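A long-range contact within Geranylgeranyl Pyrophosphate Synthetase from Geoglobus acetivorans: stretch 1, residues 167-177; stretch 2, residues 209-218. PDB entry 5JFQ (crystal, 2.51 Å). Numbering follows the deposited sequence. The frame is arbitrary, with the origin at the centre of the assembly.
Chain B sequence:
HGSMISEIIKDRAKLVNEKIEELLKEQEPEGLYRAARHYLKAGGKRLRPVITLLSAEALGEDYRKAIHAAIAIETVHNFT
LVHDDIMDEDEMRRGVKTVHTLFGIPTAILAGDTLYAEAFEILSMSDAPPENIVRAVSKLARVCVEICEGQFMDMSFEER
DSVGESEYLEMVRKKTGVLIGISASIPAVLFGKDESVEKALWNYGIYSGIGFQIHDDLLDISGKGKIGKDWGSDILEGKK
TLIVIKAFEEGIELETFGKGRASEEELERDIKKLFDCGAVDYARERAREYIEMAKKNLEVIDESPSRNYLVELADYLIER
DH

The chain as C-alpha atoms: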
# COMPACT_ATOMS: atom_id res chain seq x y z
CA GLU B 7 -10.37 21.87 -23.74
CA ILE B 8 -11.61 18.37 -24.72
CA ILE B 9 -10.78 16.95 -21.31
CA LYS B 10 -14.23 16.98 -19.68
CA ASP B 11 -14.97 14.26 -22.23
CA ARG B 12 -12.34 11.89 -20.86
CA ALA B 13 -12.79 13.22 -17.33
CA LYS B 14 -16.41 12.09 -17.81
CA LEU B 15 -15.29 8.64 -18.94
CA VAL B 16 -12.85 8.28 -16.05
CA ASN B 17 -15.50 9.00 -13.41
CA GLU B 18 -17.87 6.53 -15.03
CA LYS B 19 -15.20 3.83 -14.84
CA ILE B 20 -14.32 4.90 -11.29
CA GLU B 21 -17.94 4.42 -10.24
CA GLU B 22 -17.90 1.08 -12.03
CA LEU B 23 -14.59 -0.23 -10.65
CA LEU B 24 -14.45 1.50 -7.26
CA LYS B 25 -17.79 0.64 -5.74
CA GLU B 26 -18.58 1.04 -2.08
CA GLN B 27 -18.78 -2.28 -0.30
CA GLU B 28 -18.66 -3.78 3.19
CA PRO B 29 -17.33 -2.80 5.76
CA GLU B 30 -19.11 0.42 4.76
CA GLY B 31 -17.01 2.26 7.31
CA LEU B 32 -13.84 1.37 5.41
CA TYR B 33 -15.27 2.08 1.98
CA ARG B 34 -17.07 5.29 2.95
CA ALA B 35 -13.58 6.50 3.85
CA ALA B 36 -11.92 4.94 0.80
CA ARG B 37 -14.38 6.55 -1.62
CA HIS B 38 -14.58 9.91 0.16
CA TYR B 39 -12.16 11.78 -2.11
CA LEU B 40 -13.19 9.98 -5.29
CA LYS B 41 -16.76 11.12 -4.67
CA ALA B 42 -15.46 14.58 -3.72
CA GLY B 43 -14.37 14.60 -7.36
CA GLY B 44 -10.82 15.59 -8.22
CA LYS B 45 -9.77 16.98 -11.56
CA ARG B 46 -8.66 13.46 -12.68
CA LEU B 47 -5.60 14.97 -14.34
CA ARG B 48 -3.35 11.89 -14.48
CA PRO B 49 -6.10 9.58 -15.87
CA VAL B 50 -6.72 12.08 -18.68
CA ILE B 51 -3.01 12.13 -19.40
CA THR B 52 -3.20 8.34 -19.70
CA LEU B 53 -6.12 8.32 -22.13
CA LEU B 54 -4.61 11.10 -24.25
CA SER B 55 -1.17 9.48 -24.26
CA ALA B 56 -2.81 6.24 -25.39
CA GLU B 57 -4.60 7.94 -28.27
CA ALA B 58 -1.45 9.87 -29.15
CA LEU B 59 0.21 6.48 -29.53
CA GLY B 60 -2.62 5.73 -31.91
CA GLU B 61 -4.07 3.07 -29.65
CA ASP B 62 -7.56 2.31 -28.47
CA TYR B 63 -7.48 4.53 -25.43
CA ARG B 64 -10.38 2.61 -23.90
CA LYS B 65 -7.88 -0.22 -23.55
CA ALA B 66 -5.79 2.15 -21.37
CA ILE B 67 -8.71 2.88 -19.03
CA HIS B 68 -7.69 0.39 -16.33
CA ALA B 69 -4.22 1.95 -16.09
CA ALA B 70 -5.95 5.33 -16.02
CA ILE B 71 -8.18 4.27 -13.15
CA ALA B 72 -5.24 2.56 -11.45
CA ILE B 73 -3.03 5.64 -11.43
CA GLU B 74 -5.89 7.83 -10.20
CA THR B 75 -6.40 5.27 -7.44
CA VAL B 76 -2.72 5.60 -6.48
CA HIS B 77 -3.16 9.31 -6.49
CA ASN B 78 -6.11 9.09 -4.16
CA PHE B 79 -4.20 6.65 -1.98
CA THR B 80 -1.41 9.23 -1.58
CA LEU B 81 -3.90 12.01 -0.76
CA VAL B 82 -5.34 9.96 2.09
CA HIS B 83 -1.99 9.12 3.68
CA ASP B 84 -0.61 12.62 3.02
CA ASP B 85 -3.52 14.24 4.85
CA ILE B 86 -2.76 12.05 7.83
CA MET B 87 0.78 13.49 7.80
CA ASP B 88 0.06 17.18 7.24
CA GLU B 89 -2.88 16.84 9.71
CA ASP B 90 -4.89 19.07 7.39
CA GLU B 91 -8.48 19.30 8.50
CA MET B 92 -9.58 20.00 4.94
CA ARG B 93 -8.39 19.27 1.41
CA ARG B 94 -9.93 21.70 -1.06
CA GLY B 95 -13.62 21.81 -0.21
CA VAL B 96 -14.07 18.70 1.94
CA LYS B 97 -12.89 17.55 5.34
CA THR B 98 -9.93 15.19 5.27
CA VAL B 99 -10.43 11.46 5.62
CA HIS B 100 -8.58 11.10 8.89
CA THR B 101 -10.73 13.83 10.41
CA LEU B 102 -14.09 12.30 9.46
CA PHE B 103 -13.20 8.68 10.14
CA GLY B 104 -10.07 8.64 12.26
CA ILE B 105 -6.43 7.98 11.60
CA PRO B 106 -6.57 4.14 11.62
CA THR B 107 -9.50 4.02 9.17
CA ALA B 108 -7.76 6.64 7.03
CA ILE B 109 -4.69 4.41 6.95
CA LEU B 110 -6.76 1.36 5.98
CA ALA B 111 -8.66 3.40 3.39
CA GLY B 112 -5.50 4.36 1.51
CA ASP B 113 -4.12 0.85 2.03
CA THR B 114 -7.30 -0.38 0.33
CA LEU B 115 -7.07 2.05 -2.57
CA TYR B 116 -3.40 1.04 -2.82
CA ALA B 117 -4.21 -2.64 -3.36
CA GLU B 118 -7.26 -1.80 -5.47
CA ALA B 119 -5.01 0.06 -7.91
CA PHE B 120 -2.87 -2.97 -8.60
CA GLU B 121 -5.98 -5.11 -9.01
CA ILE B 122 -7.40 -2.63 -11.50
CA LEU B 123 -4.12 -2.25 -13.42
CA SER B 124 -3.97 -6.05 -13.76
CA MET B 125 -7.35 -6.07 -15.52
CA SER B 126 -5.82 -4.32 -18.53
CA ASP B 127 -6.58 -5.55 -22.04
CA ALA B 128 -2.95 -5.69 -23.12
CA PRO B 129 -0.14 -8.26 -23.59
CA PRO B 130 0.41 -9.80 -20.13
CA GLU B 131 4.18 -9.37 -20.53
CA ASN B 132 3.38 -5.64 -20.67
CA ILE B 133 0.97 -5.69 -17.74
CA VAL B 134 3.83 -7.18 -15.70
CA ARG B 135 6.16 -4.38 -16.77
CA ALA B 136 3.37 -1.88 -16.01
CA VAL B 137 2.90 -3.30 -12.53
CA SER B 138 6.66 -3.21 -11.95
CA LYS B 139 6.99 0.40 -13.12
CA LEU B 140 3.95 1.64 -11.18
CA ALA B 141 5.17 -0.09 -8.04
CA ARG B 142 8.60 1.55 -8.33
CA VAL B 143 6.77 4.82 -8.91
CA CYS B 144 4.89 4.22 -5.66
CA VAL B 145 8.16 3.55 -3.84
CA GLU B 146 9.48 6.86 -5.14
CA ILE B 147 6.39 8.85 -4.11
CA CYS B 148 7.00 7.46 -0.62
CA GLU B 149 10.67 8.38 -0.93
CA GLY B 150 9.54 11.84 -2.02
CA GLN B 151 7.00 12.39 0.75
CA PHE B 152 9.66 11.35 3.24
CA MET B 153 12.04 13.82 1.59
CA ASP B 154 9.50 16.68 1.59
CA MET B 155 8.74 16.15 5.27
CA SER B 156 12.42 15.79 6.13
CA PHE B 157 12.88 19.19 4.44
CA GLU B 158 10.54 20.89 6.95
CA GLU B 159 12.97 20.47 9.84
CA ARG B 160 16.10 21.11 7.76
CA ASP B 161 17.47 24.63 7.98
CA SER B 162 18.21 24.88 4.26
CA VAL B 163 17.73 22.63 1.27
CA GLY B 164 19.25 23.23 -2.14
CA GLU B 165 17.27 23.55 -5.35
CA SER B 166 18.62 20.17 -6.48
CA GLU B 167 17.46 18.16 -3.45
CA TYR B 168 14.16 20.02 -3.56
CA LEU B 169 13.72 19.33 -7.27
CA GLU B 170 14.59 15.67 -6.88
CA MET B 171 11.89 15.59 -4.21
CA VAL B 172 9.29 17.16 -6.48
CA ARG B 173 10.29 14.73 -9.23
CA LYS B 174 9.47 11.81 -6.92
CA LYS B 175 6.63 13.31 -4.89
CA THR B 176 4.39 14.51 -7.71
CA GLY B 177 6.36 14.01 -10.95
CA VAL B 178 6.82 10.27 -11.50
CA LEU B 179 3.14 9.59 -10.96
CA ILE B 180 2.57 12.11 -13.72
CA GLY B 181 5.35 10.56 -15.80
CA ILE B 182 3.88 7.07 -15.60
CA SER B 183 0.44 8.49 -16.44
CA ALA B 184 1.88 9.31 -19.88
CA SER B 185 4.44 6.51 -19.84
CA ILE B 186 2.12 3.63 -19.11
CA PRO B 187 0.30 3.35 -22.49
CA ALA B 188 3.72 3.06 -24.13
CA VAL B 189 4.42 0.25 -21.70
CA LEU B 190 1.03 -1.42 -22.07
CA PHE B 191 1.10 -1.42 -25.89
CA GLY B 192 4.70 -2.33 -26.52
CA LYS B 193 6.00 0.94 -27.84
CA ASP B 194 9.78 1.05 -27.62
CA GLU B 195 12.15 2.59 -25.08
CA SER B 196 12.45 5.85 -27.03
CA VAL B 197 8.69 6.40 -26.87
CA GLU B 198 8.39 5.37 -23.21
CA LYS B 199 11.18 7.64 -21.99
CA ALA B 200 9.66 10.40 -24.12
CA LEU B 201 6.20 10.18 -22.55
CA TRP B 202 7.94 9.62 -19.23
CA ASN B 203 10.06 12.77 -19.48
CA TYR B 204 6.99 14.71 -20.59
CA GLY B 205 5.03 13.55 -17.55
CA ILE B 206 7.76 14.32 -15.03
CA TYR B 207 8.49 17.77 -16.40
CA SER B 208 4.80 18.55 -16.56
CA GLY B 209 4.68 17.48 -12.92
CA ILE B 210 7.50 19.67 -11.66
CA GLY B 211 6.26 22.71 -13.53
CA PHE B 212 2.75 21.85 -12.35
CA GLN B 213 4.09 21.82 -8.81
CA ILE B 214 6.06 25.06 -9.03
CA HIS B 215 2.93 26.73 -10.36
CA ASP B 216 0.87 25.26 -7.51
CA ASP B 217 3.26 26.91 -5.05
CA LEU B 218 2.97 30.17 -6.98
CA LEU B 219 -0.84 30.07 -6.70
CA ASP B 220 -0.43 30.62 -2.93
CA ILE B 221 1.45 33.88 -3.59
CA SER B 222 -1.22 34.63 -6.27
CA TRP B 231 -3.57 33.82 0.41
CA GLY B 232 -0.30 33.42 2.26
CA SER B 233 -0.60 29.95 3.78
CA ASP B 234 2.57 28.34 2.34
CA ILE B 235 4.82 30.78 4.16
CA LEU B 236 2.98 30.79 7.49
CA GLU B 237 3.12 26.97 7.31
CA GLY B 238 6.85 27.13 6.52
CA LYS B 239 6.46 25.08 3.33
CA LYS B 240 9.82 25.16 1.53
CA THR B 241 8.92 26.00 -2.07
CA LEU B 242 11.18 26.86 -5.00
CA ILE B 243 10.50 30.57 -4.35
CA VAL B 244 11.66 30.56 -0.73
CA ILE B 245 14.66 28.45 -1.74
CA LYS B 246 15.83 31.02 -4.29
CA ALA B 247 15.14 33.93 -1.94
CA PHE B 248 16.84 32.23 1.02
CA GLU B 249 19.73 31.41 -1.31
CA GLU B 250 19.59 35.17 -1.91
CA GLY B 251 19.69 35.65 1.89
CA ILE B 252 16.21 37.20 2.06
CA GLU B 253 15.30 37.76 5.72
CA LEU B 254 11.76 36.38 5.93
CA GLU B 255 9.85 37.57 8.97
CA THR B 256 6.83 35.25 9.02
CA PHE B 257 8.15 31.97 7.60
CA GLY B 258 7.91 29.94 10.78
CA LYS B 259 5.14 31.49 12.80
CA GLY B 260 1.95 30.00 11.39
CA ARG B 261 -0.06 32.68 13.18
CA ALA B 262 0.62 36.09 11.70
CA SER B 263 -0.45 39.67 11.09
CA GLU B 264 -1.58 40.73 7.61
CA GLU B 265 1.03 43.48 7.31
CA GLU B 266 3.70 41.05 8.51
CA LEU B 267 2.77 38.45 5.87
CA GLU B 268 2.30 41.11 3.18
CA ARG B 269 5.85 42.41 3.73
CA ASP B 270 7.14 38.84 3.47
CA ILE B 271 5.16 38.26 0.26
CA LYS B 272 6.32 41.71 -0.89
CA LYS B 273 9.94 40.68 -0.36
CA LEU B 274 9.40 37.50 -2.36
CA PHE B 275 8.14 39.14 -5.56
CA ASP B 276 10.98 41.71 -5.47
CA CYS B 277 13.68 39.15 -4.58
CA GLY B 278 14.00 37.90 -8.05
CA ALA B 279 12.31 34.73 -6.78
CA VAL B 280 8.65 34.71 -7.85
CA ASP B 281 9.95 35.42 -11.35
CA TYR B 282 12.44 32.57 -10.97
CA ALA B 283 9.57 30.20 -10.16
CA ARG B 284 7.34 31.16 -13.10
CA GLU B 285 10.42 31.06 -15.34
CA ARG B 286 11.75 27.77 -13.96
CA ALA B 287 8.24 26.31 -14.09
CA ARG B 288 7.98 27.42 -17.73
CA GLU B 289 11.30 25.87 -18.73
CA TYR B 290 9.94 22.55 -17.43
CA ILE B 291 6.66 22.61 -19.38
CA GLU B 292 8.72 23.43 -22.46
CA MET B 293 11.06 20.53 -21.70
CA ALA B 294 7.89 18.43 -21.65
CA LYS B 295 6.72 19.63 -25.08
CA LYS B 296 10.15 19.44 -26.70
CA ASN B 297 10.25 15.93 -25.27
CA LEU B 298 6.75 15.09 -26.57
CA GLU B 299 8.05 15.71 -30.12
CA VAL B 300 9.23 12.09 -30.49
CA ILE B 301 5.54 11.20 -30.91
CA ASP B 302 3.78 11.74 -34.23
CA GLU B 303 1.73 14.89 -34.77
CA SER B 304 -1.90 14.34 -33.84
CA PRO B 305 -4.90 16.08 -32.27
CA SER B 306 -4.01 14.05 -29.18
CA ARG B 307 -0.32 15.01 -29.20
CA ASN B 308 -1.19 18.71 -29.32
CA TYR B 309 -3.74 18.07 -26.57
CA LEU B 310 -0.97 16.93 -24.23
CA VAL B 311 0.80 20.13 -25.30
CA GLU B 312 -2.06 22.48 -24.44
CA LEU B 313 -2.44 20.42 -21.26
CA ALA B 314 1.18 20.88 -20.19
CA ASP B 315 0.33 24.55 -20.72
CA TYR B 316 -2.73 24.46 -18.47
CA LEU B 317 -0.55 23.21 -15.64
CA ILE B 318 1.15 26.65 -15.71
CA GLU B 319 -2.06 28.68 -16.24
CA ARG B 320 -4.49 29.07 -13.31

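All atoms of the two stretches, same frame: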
# COMPACT_ATOMS: atom_id res chain seq x y z
N GLU B 167 18.21 19.03 -4.35
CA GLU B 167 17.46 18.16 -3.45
C GLU B 167 15.97 18.42 -3.56
O GLU B 167 15.17 17.48 -3.70
CB GLU B 167 17.89 18.35 -1.99
CG GLU B 167 19.34 18.64 -1.74
CD GLU B 167 19.57 18.96 -0.29
OE1 GLU B 167 18.69 18.59 0.53
OE2 GLU B 167 20.61 19.59 0.03
N TYR B 168 15.58 19.70 -3.49
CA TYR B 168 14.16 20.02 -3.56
C TYR B 168 13.55 19.54 -4.87
O TYR B 168 12.42 19.05 -4.90
CB TYR B 168 13.95 21.53 -3.42
CG TYR B 168 12.60 22.00 -3.90
CD1 TYR B 168 12.40 22.38 -5.23
CD2 TYR B 168 11.52 22.06 -3.04
CE1 TYR B 168 11.16 22.80 -5.68
CE2 TYR B 168 10.27 22.48 -3.48
CZ TYR B 168 10.11 22.85 -4.80
OH TYR B 168 8.88 23.27 -5.26
N LEU B 169 14.28 19.69 -5.98
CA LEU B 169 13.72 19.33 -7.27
C LEU B 169 13.74 17.83 -7.50
O LEU B 169 12.90 17.31 -8.24
CB LEU B 169 14.45 20.06 -8.40
CG LEU B 169 14.03 21.52 -8.64
CD1 LEU B 169 14.82 22.10 -9.78
CD2 LEU B 169 12.54 21.65 -8.90
N GLU B 170 14.69 17.12 -6.87
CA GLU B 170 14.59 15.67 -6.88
C GLU B 170 13.39 15.21 -6.07
O GLU B 170 12.73 14.22 -6.44
CB GLU B 170 15.89 15.04 -6.35
CG GLU B 170 15.93 13.53 -6.52
CD GLU B 170 15.52 13.08 -7.92
OE1 GLU B 170 15.91 13.76 -8.90
OE2 GLU B 170 14.81 12.06 -8.04
N MET B 171 13.06 15.93 -5.00
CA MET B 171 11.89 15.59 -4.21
C MET B 171 10.62 15.80 -5.00
O MET B 171 9.71 14.96 -4.96
CB MET B 171 11.85 16.41 -2.92
CG MET B 171 10.64 16.14 -2.06
SD MET B 171 9.20 17.09 -2.55
CE MET B 171 9.79 18.78 -2.29
N VAL B 172 10.51 16.93 -5.71
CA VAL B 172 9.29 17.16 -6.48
C VAL B 172 9.18 16.14 -7.60
O VAL B 172 8.07 15.68 -7.93
CB VAL B 172 9.24 18.61 -7.01
CG1 VAL B 172 10.30 18.86 -8.04
CG2 VAL B 172 7.90 18.86 -7.66
N ARG B 173 10.31 15.73 -8.17
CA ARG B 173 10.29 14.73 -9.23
C ARG B 173 9.67 13.43 -8.73
O ARG B 173 8.84 12.82 -9.42
CB ARG B 173 11.72 14.51 -9.74
CG ARG B 173 11.87 13.39 -10.74
CD ARG B 173 13.28 12.83 -10.72
NE ARG B 173 13.26 11.44 -11.16
CZ ARG B 173 13.37 10.39 -10.36
NH1 ARG B 173 13.55 10.57 -9.06
NH2 ARG B 173 13.31 9.16 -10.86
N LYS B 174 10.05 13.00 -7.52
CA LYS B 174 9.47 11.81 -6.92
C LYS B 174 8.06 12.06 -6.40
O LYS B 174 7.15 11.26 -6.64
CB LYS B 174 10.36 11.30 -5.79
CG LYS B 174 11.73 10.80 -6.18
CD LYS B 174 12.37 10.16 -4.95
CE LYS B 174 13.71 9.52 -5.24
NZ LYS B 174 14.81 10.52 -5.42
N LYS B 175 7.85 13.17 -5.69
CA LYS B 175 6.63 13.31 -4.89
C LYS B 175 5.41 13.50 -5.77
O LYS B 175 4.36 12.90 -5.51
CB LYS B 175 6.76 14.47 -3.89
CG LYS B 175 5.57 14.60 -2.92
CD LYS B 175 5.21 13.24 -2.29
CE LYS B 175 3.87 13.26 -1.52
NZ LYS B 175 2.64 13.42 -2.36
N THR B 176 5.52 14.31 -6.81
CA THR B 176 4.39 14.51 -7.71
C THR B 176 4.71 14.28 -9.18
O THR B 176 3.77 14.21 -9.99
CB THR B 176 3.81 15.93 -7.52
OG1 THR B 176 4.84 16.90 -7.76
CG2 THR B 176 3.28 16.11 -6.07
N GLY B 177 5.98 14.11 -9.56
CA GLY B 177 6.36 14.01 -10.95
C GLY B 177 6.23 12.63 -11.56
O GLY B 177 5.59 12.47 -12.61
N GLY B 209 4.94 17.53 -14.34
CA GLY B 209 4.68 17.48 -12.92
C GLY B 209 5.40 18.57 -12.16
O GLY B 209 4.80 19.33 -11.39
N ILE B 210 6.71 18.68 -12.38
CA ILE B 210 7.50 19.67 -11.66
C ILE B 210 6.98 21.07 -11.93
O ILE B 210 6.66 21.82 -11.00
CB ILE B 210 8.98 19.52 -12.02
CG1 ILE B 210 9.42 18.11 -11.63
CG2 ILE B 210 9.80 20.60 -11.33
CD1 ILE B 210 10.75 17.71 -12.16
N GLY B 211 6.89 21.44 -13.20
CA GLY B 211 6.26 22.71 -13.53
C GLY B 211 4.89 22.86 -12.91
O GLY B 211 4.56 23.91 -12.35
N PHE B 212 4.07 21.80 -12.97
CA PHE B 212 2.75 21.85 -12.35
C PHE B 212 2.85 22.10 -10.86
O PHE B 212 1.99 22.76 -10.28
CB PHE B 212 2.01 20.54 -12.63
CG PHE B 212 0.74 20.38 -11.86
CD1 PHE B 212 -0.41 21.03 -12.25
CD2 PHE B 212 0.69 19.55 -10.76
CE1 PHE B 212 -1.59 20.86 -11.55
CE2 PHE B 212 -0.49 19.38 -10.05
CZ PHE B 212 -1.63 20.04 -10.44
N GLN B 213 3.91 21.59 -10.24
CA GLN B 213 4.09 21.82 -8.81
C GLN B 213 4.52 23.25 -8.53
O GLN B 213 3.92 23.94 -7.69
CB GLN B 213 5.13 20.84 -8.24
CG GLN B 213 5.34 21.01 -6.75
CD GLN B 213 4.11 20.63 -5.95
OE1 GLN B 213 3.56 19.54 -6.12
NE2 GLN B 213 3.66 21.54 -5.08
N ILE B 214 5.58 23.70 -9.21
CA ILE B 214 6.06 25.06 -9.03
C ILE B 214 4.91 26.04 -9.19
O ILE B 214 4.76 26.97 -8.39
CB ILE B 214 7.20 25.35 -10.02
CG1 ILE B 214 8.26 24.26 -9.90
CG2 ILE B 214 7.78 26.73 -9.74
CD1 ILE B 214 9.35 24.35 -10.95
N HIS B 215 4.07 25.83 -10.19
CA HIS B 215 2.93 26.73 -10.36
C HIS B 215 1.94 26.60 -9.21
O HIS B 215 1.29 27.59 -8.86
CB HIS B 215 2.24 26.47 -11.69
CG HIS B 215 1.31 27.58 -12.09
ND1 HIS B 215 -0.06 27.43 -12.12
CD2 HIS B 215 1.57 28.86 -12.45
CE1 HIS B 215 -0.61 28.57 -12.49
NE2 HIS B 215 0.35 29.45 -12.70
N ASP B 216 1.82 25.42 -8.61
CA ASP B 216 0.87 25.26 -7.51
C ASP B 216 1.38 25.96 -6.26
O ASP B 216 0.58 26.35 -5.39
CB ASP B 216 0.62 23.78 -7.24
CG ASP B 216 -0.77 23.51 -6.65
OD1 ASP B 216 -1.78 24.03 -7.18
OD2 ASP B 216 -0.84 22.79 -5.64
N ASP B 217 2.70 26.13 -6.14
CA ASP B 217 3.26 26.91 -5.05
C ASP B 217 3.15 28.40 -5.32
O ASP B 217 3.03 29.21 -4.39
CB ASP B 217 4.71 26.52 -4.82
CG ASP B 217 4.88 25.03 -4.60
OD1 ASP B 217 3.91 24.40 -4.14
OD2 ASP B 217 5.98 24.50 -4.90
N LEU B 218 3.19 28.78 -6.60
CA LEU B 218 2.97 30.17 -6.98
C LEU B 218 1.55 30.61 -6.70
O LEU B 218 1.33 31.75 -6.29
CB LEU B 218 3.31 30.36 -8.45
CG LEU B 218 4.79 30.25 -8.78
CD1 LEU B 218 5.02 30.12 -10.29
CD2 LEU B 218 5.49 31.46 -8.20

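Both stretches are helical throughout, each a segment of a helix that extends beyond it in both directions. Their axes approach to 8.8 Å and cross almost at right angles, at 99°, and the contact buries 397 Å², both sides summed. In the first helix the regular pattern of backbone bonds, such as Val 172 N to Tyr 168 O at 3.0 Å, gives way at residues 173-177 to a wider pi-type turn. There Val 172 O accepts from Thr 176 N at 3.1 Å and, more weakly, from Gly 177 N at 3.1 Å.

The backbones come nearest where two glycines meet, with Gly 177 CA and Gly 209 CA 4.3 Å apart. A CB on either would point toward the other helix, and space is short: an ideal CB on Gly 209 would lie 2.8 Å from Gly 177 CA, a clash, while an ideal CB on Gly 177 would lie 2.6 Å from Arg 173 O. Glycine suits Gly 209 because a CB there would strike the partner backbone, and Gly 177 because a CB there would strike its own helix.

Beside this glycine contact, the packing becomes apolar. Ile 210 loses more area to the other stretch than any other residue, 75 Å². Its CA-to-CB bond points sideways, but the branched side chain reaches across: Ile 210 CG2 lies 3.8 Å from Leu 169 CD2 and also 3.8 Å from Val 172 CG1, and Ile 210 CD1 packs 4.1 Å from Arg 173 CB. Arginine can serve here because the aliphatic start of its side chain makes the contact while its end leads away. The CA-to-CB bond of Val 172 points toward the second helix, and its other methyl, Val 172 CG2, rests 3.5 Å from Gln 213 CB.

Gln 213 also brings polar chemistry to the contact. Thr 176 OG1 lies 3.4 Å from Gln 213 OE1, close enough for at most a weak hydrogen bond, and Thr 176 OG1 is also within reach of Val 172 O in its own helix, at 3.5 Å. The amide's other end is engaged within the second helix, where Gln 213 NE2 donates to Asp 217 OD1 at 3.0 Å. The second carboxylate oxygen, Asp 217 OD2, lies 3.2 Å from Tyr 168 OH, near the plane of the tyrosine ring at its edge. Tyrosine's length suits this place: its CA-to-CB bond points sideways, yet the phenol carries a polar group across to the buried aspartate.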